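Local coordinates for N(G),N(G)-dimethylarginine dimethylaminohydrolase (Pseudomonas aeruginosa, PDB 1H70), which hydrolyses arginines methylated on the guanidino group, asymmetric dimethylarginine and monomethylarginine, to citrulline with release of dimethylamine or methylamine, at residues A[78-83]-A[111-116]; A[205-210]-A[246-251]; A[213-218]-A[231-236]. The protein carries 1 engineered substitution. All blocks are in the same frame, centred on the assembly; numbering follows the deposited sequence.

Interaction 1 of 3, residues A[78-83]-A[111-116]; sequences ITRPGA and PGTVEA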
# COMPACT_ATOMS: atom_id res chain seq x y z
N ILE A 78 7.82 7.78 -9.48
CA ILE A 78 8.70 6.74 -9.00
C ILE A 78 9.29 7.27 -7.72
O ILE A 78 9.76 8.41 -7.68
CB ILE A 78 9.82 6.46 -10.02
CG1 ILE A 78 9.24 6.07 -11.37
CG2 ILE A 78 10.77 5.37 -9.53
CD1 ILE A 78 8.40 4.84 -11.36
N THR A 79 9.26 6.47 -6.67
CA THR A 79 9.73 6.94 -5.38
C THR A 79 11.23 6.71 -5.21
O THR A 79 11.98 6.57 -6.19
CB THR A 79 8.92 6.27 -4.25
OG1 THR A 79 9.16 4.86 -4.26
CG2 THR A 79 7.40 6.48 -4.46
N ARG A 80 11.70 6.73 -3.96
CA ARG A 80 13.10 6.53 -3.64
C ARG A 80 13.15 5.90 -2.24
O ARG A 80 13.26 6.58 -1.22
CB ARG A 80 13.84 7.87 -3.67
CG ARG A 80 15.37 7.72 -3.59
CD ARG A 80 16.11 8.94 -4.19
NE ARG A 80 17.55 8.78 -4.04
CZ ARG A 80 18.24 9.07 -2.94
NH1 ARG A 80 17.63 9.56 -1.87
NH2 ARG A 80 19.56 8.88 -2.92
N PRO A 81 13.00 4.58 -2.20
CA PRO A 81 12.92 3.86 -0.93
C PRO A 81 14.02 4.19 0.06
O PRO A 81 15.19 4.35 -0.28
CB PRO A 81 12.93 2.40 -1.33
CG PRO A 81 12.28 2.40 -2.70
CD PRO A 81 12.79 3.69 -3.35
N GLY A 82 13.60 4.33 1.32
CA GLY A 82 14.52 4.61 2.40
C GLY A 82 15.32 3.35 2.73
O GLY A 82 16.46 3.44 3.15
N ALA A 83 14.71 2.17 2.58
CA ALA A 83 15.40 0.93 2.89
C ALA A 83 16.46 0.65 1.84
O ALA A 83 16.12 0.47 0.68
CB ALA A 83 14.42 -0.21 2.95
N PRO A 111 18.14 14.67 -1.91
CA PRO A 111 18.27 13.79 -0.75
C PRO A 111 16.95 13.30 -0.14
O PRO A 111 16.86 12.99 1.06
CB PRO A 111 19.01 14.69 0.24
CG PRO A 111 18.42 16.07 -0.05
CD PRO A 111 18.09 16.10 -1.52
N GLY A 112 15.94 13.17 -0.98
CA GLY A 112 14.63 12.72 -0.52
C GLY A 112 14.54 11.20 -0.52
O GLY A 112 15.24 10.52 -1.28
N THR A 113 13.67 10.67 0.32
CA THR A 113 13.48 9.25 0.47
C THR A 113 11.95 9.10 0.58
O THR A 113 11.31 9.82 1.35
CB THR A 113 14.35 8.97 1.73
OG1 THR A 113 15.58 8.25 1.42
CG2 THR A 113 13.62 8.39 2.81
N VAL A 114 11.30 8.27 -0.24
CA VAL A 114 9.84 8.08 -0.12
C VAL A 114 9.50 6.62 -0.39
O VAL A 114 10.07 6.05 -1.30
CB VAL A 114 9.00 8.87 -1.16
CG1 VAL A 114 7.51 8.48 -1.12
CG2 VAL A 114 9.06 10.39 -0.92
N GLU A 115 8.59 6.04 0.38
CA GLU A 115 8.06 4.70 0.10
C GLU A 115 6.55 4.93 0.10
O GLU A 115 6.01 5.42 1.09
CB GLU A 115 8.48 3.61 1.10
CG GLU A 115 9.94 3.24 0.90
CD GLU A 115 10.52 2.28 1.92
OE1 GLU A 115 9.75 1.62 2.65
OE2 GLU A 115 11.77 2.19 1.97
N ALA A 116 5.89 4.58 -1.01
CA ALA A 116 4.47 4.87 -1.19
C ALA A 116 3.48 4.24 -0.22
O ALA A 116 2.31 4.63 -0.19
CB ALA A 116 4.02 4.64 -2.65
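R80 and V114 join the two loops by a pair of backbone hydrogen bonds. R80 N gives its hydrogen to V114 O at 3.2 Å, and V114 N returns one to R80 O at 2.8 Å. This is a single antiparallel hydrogen-bonded bridge, and the segments otherwise run nearly perpendicular, their directions 98° apart. The side chain of R80 adds a third bond. With CG anti to the backbone N (chi1 -169°) and the chain extended to NE, it runs past the carbonyl of G112, and NH1 donates to G112 O at 2.6 Å with that oxygen close to the guanidinium plane.

The other polar group is the carboxylate of E115, reaching across from beside P81. OE2 takes a straight bond from A83 N at 3.0 Å, met nearly along the C-O axis, and a weak one from G82 N at 2.9 Å, so two successive N-H groups hold one oxygen. OE1 makes a salt bridge to R133 and a hydrogen bond to H163. This borders the substrate pocket of the DDAH fold, the alpha/beta propeller of the guanidino-group-modifying enzymes: R133 binds citrulline here, and E115, bonded to H163 (by inference the proton donor), is placed to orient it as a second-shell partner. With OE2 held by the N-H groups of G82 and A83 and OE1 by R133 and H163, the rotation of the carboxylate is restricted from both oxygens.

Apolar contacts fill in around these bonds. P81 CB lies 3.8 Å from E115 CG, alongside the glutamate stem. T79 and V114 cross at about a right angle, CG2 of T79 meeting CG1 of V114 at 3.9 Å, while T79 OG1 is bonded to D67 O. V114 also touches M142 of helix 136-148.

Interaction 2 of 3, residues A[205-210]-A[246-251]; sequences NCIWVN and GGVSSM. Engineered in segment 246-251: S250 (natural residue Cys). With CIR (citrulline), chain B.
The turn that carries the nucleophile position rests on the lead-in to strand 207-209 and its first residue, where N205, C206 and I207 meet V248 and S249. Position 250 is by inference the nucleophile; it is an engineered serine here, with cysteine in the natural enzyme.

I207 and V248 carry the apolar contact. I207 CG1, set between the backbone N and the carbonyl carbon (chi1 53°), meets V248 CG2 at 4.1 Å, and the two side chains cross obliquely. The other branch of I207, CG2, lies anti to the carbonyl carbon and presses on the backbone of the turn, 3.4 Å from S249 CA, tighter than ordinary van der Waals contact. The same V248 methyl, CG2, approaches the backbone just before the strand, 3.6 Å from C206 CA. The side chain of N205 covers S249, its CG 3.9 Å from S249 CB. S249 OG is hydrogen-bonded to E66, a residue that itself bonds citrulline.

The next residue, S250, faces the ligand. Its OG is held from two directions: it accepts a nearly straight bond (173°) from G247 N at 2.9 Å and donates to the carbamoyl oxygen O7 of citrulline at a short 2.5 Å. Residues 248-250 have helical backbone angles, and a weak bond from M251 N to G247 O at 3.4 Å closes the turn. V248 O has a weak bond to Y39 of helix 29-43. D61, D67, R86, R133 and I244 are further hydrogen-bond partners of citrulline in the product-filled active site characteristic of the guanidino-group-modifying hydrolases.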
# COMPACT_ATOMS: atom_id res chain seq x y z
N ASN A 205 -5.04 -2.49 7.62
CA ASN A 205 -4.54 -2.41 6.24
C ASN A 205 -5.48 -3.25 5.37
O ASN A 205 -5.49 -4.48 5.48
CB ASN A 205 -3.10 -2.90 6.19
CG ASN A 205 -2.43 -2.70 4.83
OD1 ASN A 205 -1.39 -2.05 4.72
ND2 ASN A 205 -2.99 -3.29 3.82
N CYS A 206 -6.34 -2.58 4.58
CA CYS A 206 -7.30 -3.20 3.67
C CYS A 206 -7.32 -2.37 2.39
O CYS A 206 -6.84 -1.25 2.40
CB CYS A 206 -8.73 -3.22 4.22
SG CYS A 206 -8.95 -4.23 5.70
N ILE A 207 -7.85 -2.93 1.30
CA ILE A 207 -7.97 -2.14 0.07
C ILE A 207 -9.35 -2.11 -0.55
O ILE A 207 -10.00 -3.12 -0.76
CB ILE A 207 -6.98 -2.59 -1.04
CG1 ILE A 207 -7.10 -4.10 -1.29
CG2 ILE A 207 -5.56 -2.18 -0.68
CD1 ILE A 207 -6.15 -4.59 -2.42
N TRP A 208 -9.81 -0.89 -0.86
CA TRP A 208 -11.04 -0.71 -1.58
C TRP A 208 -10.64 -0.84 -3.05
O TRP A 208 -9.64 -0.26 -3.48
CB TRP A 208 -11.60 0.70 -1.35
CG TRP A 208 -12.81 1.04 -2.18
CD1 TRP A 208 -14.12 0.86 -1.80
CD2 TRP A 208 -12.84 1.59 -3.49
NE1 TRP A 208 -14.96 1.27 -2.80
CE2 TRP A 208 -14.20 1.75 -3.85
CE3 TRP A 208 -11.85 1.99 -4.40
CZ2 TRP A 208 -14.59 2.25 -5.09
CZ3 TRP A 208 -12.24 2.52 -5.63
CH2 TRP A 208 -13.60 2.66 -5.97
N VAL A 209 -11.41 -1.62 -3.81
CA VAL A 209 -11.21 -1.73 -5.26
C VAL A 209 -12.61 -1.85 -5.88
O VAL A 209 -13.24 -2.91 -5.84
CB VAL A 209 -10.41 -3.01 -5.70
CG1 VAL A 209 -10.13 -2.95 -7.21
CG2 VAL A 209 -9.07 -3.18 -4.95
N ASN A 210 -13.13 -0.77 -6.43
CA ASN A 210 -14.40 -0.83 -7.14
C ASN A 210 -15.59 -1.41 -6.35
O ASN A 210 -16.39 -2.22 -6.84
CB ASN A 210 -14.19 -1.58 -8.46
CG ASN A 210 -13.25 -0.82 -9.41
OD1 ASN A 210 -12.93 0.34 -9.16
ND2 ASN A 210 -12.82 -1.47 -10.50
N GLY A 246 3.91 -6.71 5.88
CA GLY A 246 3.18 -6.28 4.69
C GLY A 246 1.78 -6.88 4.67
O GLY A 246 1.53 -7.90 5.33
N GLY A 247 0.90 -6.28 3.88
CA GLY A 247 -0.48 -6.74 3.75
C GLY A 247 -1.02 -6.53 2.33
O GLY A 247 -0.27 -6.42 1.36
N VAL A 248 -2.35 -6.45 2.24
CA VAL A 248 -3.00 -6.28 0.97
C VAL A 248 -2.73 -4.94 0.29
O VAL A 248 -2.70 -4.93 -0.92
CB VAL A 248 -4.53 -6.58 1.05
CG1 VAL A 248 -4.78 -8.03 1.45
CG2 VAL A 248 -5.26 -5.67 2.01
N SER A 249 -2.53 -3.83 1.00
CA SER A 249 -2.27 -2.58 0.27
C SER A 249 -0.88 -2.66 -0.35
O SER A 249 -0.62 -2.19 -1.44
CB SER A 249 -2.36 -1.33 1.16
OG SER A 249 -1.15 -1.17 1.87
N SER A 250 0.01 -3.30 0.38
CA SER A 250 1.42 -3.43 0.02
C SER A 250 1.71 -4.15 -1.27
O SER A 250 2.72 -3.88 -1.92
CB SER A 250 2.10 -4.27 1.12
OG SER A 250 1.54 -3.91 2.38
N MET A 251 0.85 -5.10 -1.60
CA MET A 251 1.06 -6.01 -2.71
C MET A 251 0.55 -5.57 -4.07
O MET A 251 0.64 -6.35 -5.04
CB MET A 251 0.54 -7.39 -2.29
CG MET A 251 1.52 -7.97 -1.25
SD MET A 251 1.20 -9.71 -0.86
CE MET A 251 -0.42 -9.47 -0.12
C CIR B . 9.82 -3.85 4.23
O CIR B . 10.06 -2.87 3.45
OXT CIR B . 10.30 -3.86 5.43
CA CIR B . 8.91 -4.96 3.77
N CIR B . 9.28 -6.22 4.44
C3 CIR B . 7.44 -4.59 4.08
C4 CIR B . 7.00 -3.41 3.19
C5 CIR B . 5.57 -3.03 3.52
N6 CIR B . 5.09 -1.95 2.64
C7 CIR B . 3.85 -1.52 2.58
O7 CIR B . 2.93 -2.00 3.27
N8 CIR B . 3.56 -0.53 1.71

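Interaction 3 of 3, residues A[213-218]-A[231-236]; sequences VIMPAG and YRVIEV
In V213, chi1 of 167° sets CG1 anti to the backbone N and turns CG2 toward Y231, whose own CG lies anti to the carbonyl carbon (chi1 -58°). CG2 thus stands over one face of the ring, 4.2 Å from its centroid, a CH-pi contact; Y231 OH bonds N175. In M215, CG lies between the backbone N and the carbonyl carbon, 3.9 Å from V233 CG1. M215 SD meets the same V233 CG1 at 3.5 Å.

On the other face I214 and I234 lie side by side, pointing the same way, with I214 CG1 4.1 Å from I234 CD1; A42 of helix 29-43 covers I214, I234 and V236.

The backbones pair as parallel strands of a beta-alpha-beta unit, with helix 220-227 as the connection. Five hydrogen bonds run from V213 N to A217 N, among them I234 N to V213 O at 2.9 Å, nearly straight.

Near the C-terminal ends of the strands, E235 OE1 accepts from two waters. One also donates to P216 O at 2.8 Å, and the other accepts the G218 N-H at 2.7 Å. Apolar contacts thus lie on both faces of the pairing, while the exposed carboxylate of E235 reaches the 216-218 backbone through water.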
# COMPACT_ATOMS: atom_id res chain seq x y z
N VAL A 213 -13.94 -4.84 -1.02
CA VAL A 213 -12.89 -4.47 -0.08
C VAL A 213 -12.15 -5.77 0.20
O VAL A 213 -12.74 -6.76 0.68
CB VAL A 213 -13.34 -3.78 1.21
CG1 VAL A 213 -12.17 -3.76 2.20
CG2 VAL A 213 -13.76 -2.34 0.97
N ILE A 214 -10.86 -5.80 -0.13
CA ILE A 214 -10.05 -6.99 0.08
C ILE A 214 -9.33 -6.84 1.41
O ILE A 214 -8.69 -5.80 1.65
CB ILE A 214 -9.07 -7.22 -1.09
CG1 ILE A 214 -9.86 -7.56 -2.37
CG2 ILE A 214 -8.11 -8.36 -0.76
CD1 ILE A 214 -9.03 -7.58 -3.65
N MET A 215 -9.45 -7.82 2.30
CA MET A 215 -8.86 -7.69 3.62
C MET A 215 -8.24 -9.02 4.03
O MET A 215 -8.59 -10.07 3.44
CB MET A 215 -9.96 -7.31 4.65
CG MET A 215 -10.89 -8.49 4.90
SD MET A 215 -12.17 -8.17 6.17
CE MET A 215 -11.13 -7.88 7.55
N PRO A 216 -7.34 -9.00 5.01
CA PRO A 216 -6.72 -10.23 5.52
C PRO A 216 -7.78 -11.12 6.19
O PRO A 216 -8.73 -10.63 6.85
CB PRO A 216 -5.72 -9.74 6.57
CG PRO A 216 -6.19 -8.37 6.95
CD PRO A 216 -6.84 -7.80 5.72
N ALA A 217 -7.63 -12.42 6.01
CA ALA A 217 -8.57 -13.38 6.61
C ALA A 217 -8.19 -13.57 8.09
O ALA A 217 -7.01 -13.48 8.42
CB ALA A 217 -8.50 -14.70 5.89
N GLY A 218 -9.19 -13.81 8.94
CA GLY A 218 -8.94 -14.01 10.36
C GLY A 218 -9.19 -12.82 11.28
O GLY A 218 -8.73 -12.81 12.43
N TYR A 231 -20.00 -2.70 1.48
CA TYR A 231 -18.98 -3.22 0.58
C TYR A 231 -19.02 -4.74 0.44
O TYR A 231 -19.38 -5.44 1.36
CB TYR A 231 -17.59 -2.85 1.11
CG TYR A 231 -17.36 -1.37 1.29
CD1 TYR A 231 -17.17 -0.55 0.20
CD2 TYR A 231 -17.34 -0.80 2.55
CE1 TYR A 231 -16.95 0.82 0.35
CE2 TYR A 231 -17.13 0.55 2.73
CZ TYR A 231 -16.93 1.36 1.63
OH TYR A 231 -16.72 2.70 1.83
N ARG A 232 -18.60 -5.23 -0.73
CA ARG A 232 -18.48 -6.67 -0.93
C ARG A 232 -17.12 -7.05 -0.35
O ARG A 232 -16.10 -6.72 -0.94
CB ARG A 232 -18.52 -7.05 -2.40
CG ARG A 232 -19.87 -6.81 -3.04
CD ARG A 232 -19.91 -7.16 -4.52
NE ARG A 232 -19.61 -8.57 -4.76
CZ ARG A 232 -19.53 -9.09 -5.97
NH1 ARG A 232 -19.73 -8.35 -7.05
NH2 ARG A 232 -19.26 -10.39 -6.12
N VAL A 233 -17.12 -7.74 0.79
CA VAL A 233 -15.84 -8.07 1.41
C VAL A 233 -15.26 -9.41 0.96
O VAL A 233 -15.95 -10.44 0.94
CB VAL A 233 -15.93 -7.95 2.94
CG1 VAL A 233 -14.58 -8.21 3.62
CG2 VAL A 233 -16.49 -6.60 3.33
N ILE A 234 -13.99 -9.36 0.58
CA ILE A 234 -13.27 -10.56 0.16
C ILE A 234 -12.14 -10.81 1.15
O ILE A 234 -11.32 -9.92 1.36
CB ILE A 234 -12.68 -10.39 -1.25
CG1 ILE A 234 -13.78 -10.01 -2.25
CG2 ILE A 234 -11.96 -11.67 -1.67
CD1 ILE A 234 -13.23 -9.58 -3.61
N GLU A 235 -12.08 -11.99 1.76
CA GLU A 235 -11.03 -12.28 2.72
C GLU A 235 -9.95 -13.13 2.08
O GLU A 235 -10.26 -14.15 1.44
CB GLU A 235 -11.57 -13.03 3.95
CG GLU A 235 -12.50 -12.20 4.82
CD GLU A 235 -13.18 -13.03 5.91
OE1 GLU A 235 -12.75 -13.03 7.08
OE2 GLU A 235 -14.16 -13.71 5.57
N VAL A 236 -8.70 -12.71 2.24
CA VAL A 236 -7.55 -13.44 1.69
C VAL A 236 -6.52 -13.64 2.80
O VAL A 236 -6.10 -12.68 3.44
CB VAL A 236 -6.86 -12.66 0.53
CG1 VAL A 236 -5.59 -13.39 0.08
CG2 VAL A 236 -7.79 -12.53 -0.65
O HOH W 1 -11.07 -11.26 8.28
O HOH W 2 -11.48 -14.93 7.98

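Overall arrangement
Interactions 1 and 2 flank the pocket, and interaction 3 lies behind interaction 2. The first two reach it from different parts of the chain: their centres are 20 Å apart, their nearest atoms about 7 Å, and citrulline lies between E115, about 5 Å from it by side chain, and S250, which bonds it. Interaction 3 is nested in the loop that interaction 2 closes and touches it directly: I207 O and I214 N are 2.9 Å apart, a probable hydrogen bond, in the sheet 207-209, 212-216, 232-236. The side chain of P216 is about 12 Å from citrulline, and the centre of interaction 3 is 29 Å from that of interaction 1, across the middle of the chain.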